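Unknown protein (Galdieria sulphuraria, PDB 2NYI) is of unknown function but carries tandem ACT domains, a fold that commonly binds small regulatory ligands, and may work as a dimer. Local coordinates at the interface of chains A and B. Sequence-based numbering; all coordinates share one arbitrary frame. Chains: chain A/B, unknown protein.

The two contacts are neighbouring parts of one two-fold symmetric interface, their C-alpha centres about 12 Å apart, and each recurs with the chains exchanged. Contact 1 crosses strand 123-130 of chain A with the start of strand 32-41 of chain B; contact 2 sets helix 106-116 of chain A against helix 18-28 of chain B. A:Val107 belongs to both, turning one methyl towards each, and strand 123-130 also serves both, through A:Leu124 in contact 2. On the B side both draw on the ACT domain. The two contacts thus join the same surfaces, as would suit a dimer, although the structure alone does not prove one.

Contact 1: the interface of chains A and B. Residues chain A 107, 126-128; chain B 33-35.
Two strand segments of a tandem ACT-domain protein meet here, strand 123-130 of chain A and the start of strand 32-41 of chain B, crossing nearly at a right angle. B:Glu34 gives up the most surface in this patch, 42 Å², and its carbonyl oxygen makes the nearest approach to chain A. Its phi/psi of -85°/-45° depart from extended geometry, a kink that appears to turn its carbonyl towards chain A. The hydroxyl OG1 of A:Thr128 donates a hydrogen bond of 2.7 Å to B:Glu34 O. It arrives in the carbonyl plane, on a lone pair, with a C=O...donor angle of 122°. The amide of A:Thr128 is close to the same oxygen, but its N-H points elsewhere, so the side chain rather than the backbone makes the bond.

A:Thr128 reaches this position with OG1 between its own backbone N and carbonyl carbon, the crowded setting. Its methyl CG2, anti to the carbonyl carbon, comes alongside the same acceptor, 3.4 Å from B:Glu34 O. One carbonyl thus meets both branches of the threonine, the polar one bonded and the apolar one packed. The side chain of B:Glu34 leaves with CG anti to the carbonyl carbon and continues extended, carrying its carboxylate away from the threonine; its CB remains 4.0 Å from A:Thr128 OG1.

B:Val33 fills the flank nearer the helix of chain A. With CG1 anti to its backbone N, it turns this methyl to A:Thr126, where CG1 lies 3.7 Å from the hydroxyl OG1. Its CB also faces CG2 of A:Val107 at 4.4 Å, a looser apolar approach from helix 106-116. On the opposite flank B:Ser35 meets the backbone of chain A, its CB 3.3 Å from A:Thr126 O. The serine hydroxyl is directed away from that oxygen, so this approach is made by carbon and is one of van der Waals contact.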
loop_
_atom_site.group_PDB
_atom_site.type_symbol
_atom_site.label_atom_id
_atom_site.label_comp_id
_atom_site.label_asym_id
_atom_site.label_seq_id
_atom_site.Cartn_x
_atom_site.Cartn_y
_atom_site.Cartn_z
ATOM N N VAL A 107 -15.648 -3.140 9.444
ATOM C CA VAL A 107 -14.985 -3.312 8.154
ATOM C C VAL A 107 -15.865 -4.100 7.173
ATOM O O VAL A 107 -16.083 -3.652 6.047
ATOM C CB VAL A 107 -13.586 -3.961 8.318
ATOM C CG1 VAL A 107 -12.903 -4.082 6.979
ATOM C CG2 VAL A 107 -12.717 -3.125 9.284
ATOM N N THR A 126 -6.701 1.104 7.540
ATOM C CA THR A 126 -7.454 1.124 8.785
ATOM C C THR A 126 -6.454 1.023 9.941
ATOM O O THR A 126 -5.333 0.481 9.789
ATOM C CB THR A 126 -8.539 -0.021 8.900
ATOM O OG1 THR A 126 -7.896 -1.271 9.125
ATOM C CG2 THR A 126 -9.405 -0.144 7.627
ATOM N N GLU A 127 -6.862 1.566 11.075
ATOM C CA GLU A 127 -6.080 1.474 12.310
ATOM C C GLU A 127 -7.020 1.373 13.480
ATOM O O GLU A 127 -8.183 1.797 13.393
ATOM C CB GLU A 127 -5.145 2.676 12.484
ATOM C CG GLU A 127 -5.815 4.014 12.552
ATOM C CD GLU A 127 -4.836 5.157 12.834
ATOM O OE1 GLU A 127 -3.679 4.887 13.234
ATOM O OE2 GLU A 127 -5.237 6.323 12.638
ATOM N N THR A 128 -6.518 0.799 14.566
ATOM C CA THR A 128 -7.221 0.809 15.850
ATOM C C THR A 128 -6.293 1.398 16.905
ATOM O O THR A 128 -5.086 1.126 16.909
ATOM C CB THR A 128 -7.670 -0.601 16.270
ATOM O OG1 THR A 128 -6.570 -1.509 16.133
ATOM C CG2 THR A 128 -8.824 -1.073 15.398
ATOM N N VAL B 33 -9.928 -7.304 12.521
ATOM C CA VAL B 33 -8.904 -6.512 11.834
ATOM C C VAL B 33 -8.363 -5.451 12.803
ATOM O O VAL B 33 -9.122 -4.606 13.291
ATOM C CB VAL B 33 -9.454 -5.846 10.576
ATOM C CG1 VAL B 33 -8.439 -4.858 10.002
ATOM C CG2 VAL B 33 -9.859 -6.923 9.525
ATOM N N GLU B 34 -7.073 -5.513 13.115
ATOM C CA GLU B 34 -6.446 -4.478 13.952
ATOM C C GLU B 34 -6.010 -3.273 13.118
ATOM O O GLU B 34 -6.219 -2.125 13.499
ATOM C CB GLU B 34 -5.252 -5.039 14.738
ATOM C CG GLU B 34 -5.629 -6.219 15.674
ATOM C CD GLU B 34 -4.421 -6.808 16.460
ATOM O OE1 GLU B 34 -3.620 -7.617 15.900
ATOM O OE2 GLU B 34 -4.298 -6.472 17.661
ATOM N N SER B 35 -5.379 -3.545 11.986
ATOM C CA SER B 35 -4.968 -2.488 11.054
ATOM C C SER B 35 -4.759 -3.101 9.684
ATOM O O SER B 35 -4.667 -4.331 9.548
ATOM C CB SER B 35 -3.699 -1.764 11.553
ATOM O OG SER B 35 -2.690 -2.685 11.893
#

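Contact 2: the interface of chains A and B. Residues chain A 107-108, 111-112, 115, 121, 124; chain B 19-20, 23-24, 27.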
loop_
_atom_site.group_PDB
_atom_site.type_symbol
_atom_site.label_atom_id
_atom_site.label_comp_id
_atom_site.label_asym_id
_atom_site.label_seq_id
_atom_site.Cartn_x
_atom_site.Cartn_y
_atom_site.Cartn_z
ATOM N N VAL A 107 -15.648 -3.140 9.444
ATOM C CA VAL A 107 -14.985 -3.312 8.154
ATOM C C VAL A 107 -15.865 -4.100 7.173
ATOM O O VAL A 107 -16.083 -3.652 6.047
ATOM C CB VAL A 107 -13.586 -3.961 8.318
ATOM C CG1 VAL A 107 -12.903 -4.082 6.979
ATOM C CG2 VAL A 107 -12.717 -3.125 9.284
ATOM N N GLU A 108 -16.381 -5.261 7.601
ATOM C CA GLU A 108 -17.287 -6.040 6.738
ATOM C C GLU A 108 -18.498 -5.209 6.332
ATOM O O GLU A 108 -18.918 -5.240 5.167
ATOM C CB GLU A 108 -17.726 -7.354 7.414
ATOM C CG GLU A 108 -18.452 -8.343 6.474
ATOM C CD GLU A 108 -19.926 -8.010 6.235
ATOM O OE1 GLU A 108 -20.562 -7.327 7.078
ATOM O OE2 GLU A 108 -20.450 -8.441 5.193
ATOM N N THR A 111 -17.432 -2.260 3.759
ATOM C CA THR A 111 -17.054 -2.859 2.478
ATOM C C THR A 111 -18.205 -3.624 1.794
ATOM O O THR A 111 -18.250 -3.723 0.582
ATOM C CB THR A 111 -15.786 -3.733 2.605
ATOM O OG1 THR A 111 -16.024 -4.812 3.511
ATOM C CG2 THR A 111 -14.605 -2.897 3.125
ATOM N N ALA A 112 -19.159 -4.149 2.564
ATOM C CA ALA A 112 -20.348 -4.780 1.955
ATOM C C ALA A 112 -21.158 -3.781 1.132
ATOM O O ALA A 112 -21.608 -4.089 0.023
ATOM C CB ALA A 112 -21.238 -5.431 3.043
ATOM N N ALA A 115 -19.009 -3.027 -2.121
ATOM C CA ALA A 115 -19.132 -4.187 -3.018
ATOM C C ALA A 115 -20.515 -4.258 -3.679
ATOM O O ALA A 115 -20.613 -4.407 -4.898
ATOM C CB ALA A 115 -18.821 -5.485 -2.279
ATOM N N ILE A 121 -12.272 -0.205 -4.610
ATOM C CA ILE A 121 -11.426 0.442 -3.621
ATOM C C ILE A 121 -10.042 0.651 -4.235
ATOM O O ILE A 121 -9.405 -0.304 -4.702
ATOM C CB ILE A 121 -11.356 -0.392 -2.313
ATOM C CG1 ILE A 121 -12.769 -0.624 -1.739
ATOM C CG2 ILE A 121 -10.472 0.324 -1.282
ATOM C CD1 ILE A 121 -12.800 -1.531 -0.500
ATOM N N LEU A 124 -6.681 2.045 0.735
ATOM C CA LEU A 124 -7.362 1.756 1.990
ATOM C C LEU A 124 -6.342 1.660 3.100
ATOM O O LEU A 124 -5.305 1.029 2.933
ATOM C CB LEU A 124 -8.157 0.441 1.901
ATOM C CG LEU A 124 -8.673 -0.090 3.252
ATOM C CD1 LEU A 124 -9.809 0.786 3.680
ATOM C CD2 LEU A 124 -9.110 -1.527 3.158
ATOM N N VAL B 19 -11.674 -6.801 -0.620
ATOM C CA VAL B 19 -11.626 -6.434 0.805
ATOM C C VAL B 19 -12.876 -6.949 1.501
ATOM O O VAL B 19 -12.784 -7.451 2.617
ATOM C CB VAL B 19 -11.447 -4.917 1.037
ATOM C CG1 VAL B 19 -11.396 -4.590 2.551
ATOM C CG2 VAL B 19 -10.144 -4.455 0.349
ATOM N N HIS B 20 -14.042 -6.815 0.853
ATOM C CA HIS B 20 -15.248 -7.393 1.444
ATOM C C HIS B 20 -15.161 -8.924 1.656
ATOM O O HIS B 20 -15.496 -9.437 2.745
ATOM C CB HIS B 20 -16.535 -7.042 0.682
ATOM C CG HIS B 20 -17.730 -7.634 1.354
ATOM N ND1 HIS B 20 -18.384 -8.740 0.866
ATOM C CD2 HIS B 20 -18.271 -7.383 2.568
ATOM C CE1 HIS B 20 -19.343 -9.090 1.707
ATOM N NE2 HIS B 20 -19.305 -8.272 2.744
ATOM N N SER B 23 -12.826 -9.616 4.556
ATOM C CA SER B 23 -13.326 -9.204 5.876
ATOM C C SER B 23 -14.509 -10.048 6.358
ATOM O O SER B 23 -14.643 -10.314 7.557
ATOM C CB SER B 23 -13.671 -7.721 5.877
ATOM O OG SER B 23 -14.704 -7.445 4.964
ATOM N N TRP B 24 -15.357 -10.479 5.425
ATOM C CA TRP B 24 -16.425 -11.428 5.768
ATOM C C TRP B 24 -15.807 -12.738 6.278
ATOM O O TRP B 24 -16.237 -13.272 7.295
ATOM C CB TRP B 24 -17.394 -11.666 4.591
ATOM C CG TRP B 24 -18.609 -12.417 5.070
ATOM C CD1 TRP B 24 -19.810 -11.880 5.449
ATOM C CD2 TRP B 24 -18.703 -13.824 5.311
ATOM N NE1 TRP B 24 -20.653 -12.877 5.891
ATOM C CE2 TRP B 24 -20.000 -14.079 5.809
ATOM C CE3 TRP B 24 -17.824 -14.900 5.134
ATOM C CZ2 TRP B 24 -20.439 -15.373 6.152
ATOM C CZ3 TRP B 24 -18.265 -16.202 5.473
ATOM C CH2 TRP B 24 -19.563 -16.416 5.973
ATOM N N LYS B 27 -14.560 -12.174 9.806
ATOM C CA LYS B 27 -15.677 -12.012 10.739
ATOM C C LYS B 27 -16.302 -13.374 11.068
ATOM O O LYS B 27 -16.626 -13.658 12.234
ATOM C CB LYS B 27 -16.720 -11.047 10.162
ATOM C CG LYS B 27 -17.828 -10.692 11.148
ATOM C CD LYS B 27 -18.865 -9.778 10.510
ATOM C CE LYS B 27 -19.910 -9.304 11.536
ATOM N NZ LYS B 27 -20.777 -10.413 12.007
#
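Helix 106-116 of chain A and helix 18-28 of chain B, both with regular helical phi/psi values, cross obliquely and run in broadly opposite senses. A:Glu108 and B:His20 bury the most surface, 87 and 71 Å², and lie side by side, pointing the same way. Both leave with CG anti to the backbone N; the glutamate then bends at chi2 (-80°), which brings its carboxylate over to the imidazole. B:His20 NE2 donates to A:Glu108 OE2 at 2.7 Å, nearly straight at 159°. The oxygen lies close to the ring plane, but the donor comes from above the carboxylate plane. The nearby A:Glu108 carboxylate could favour a protonated imidazole. CD1 of B:Trp24 presents its ring edge to the same OE2 at 3.5 Å.

The ring also packs on the helix of chain A, its CD2 3.4 Å from A:Ala112 CA. An alanine at B:His20 would remove the imidazole and its bond, and would probably leave the A:Glu108 carboxylate less firmly oriented and A:Ala112 less well packed.

Deeper in the crossing, A:Thr111 OG1 and B:Ser23 OG form a weak hydrogen bond of undecided direction, 3.3 Å long. It competes with bonds inside each helix, A:Thr111 OG1 to A:Val107 O (2.8 Å) and B:Ser23 OG to B:Val19 O (3.0 Å): a hydroxyl donating there can only accept from the other. B:Val19 adds the apolar end, its CG1 3.7 Å from A:Thr111 CG2 and tip to tip with A:Leu124. Polar and apolar ends together would help set the register of the two helices, and so probably stabilise the dimer.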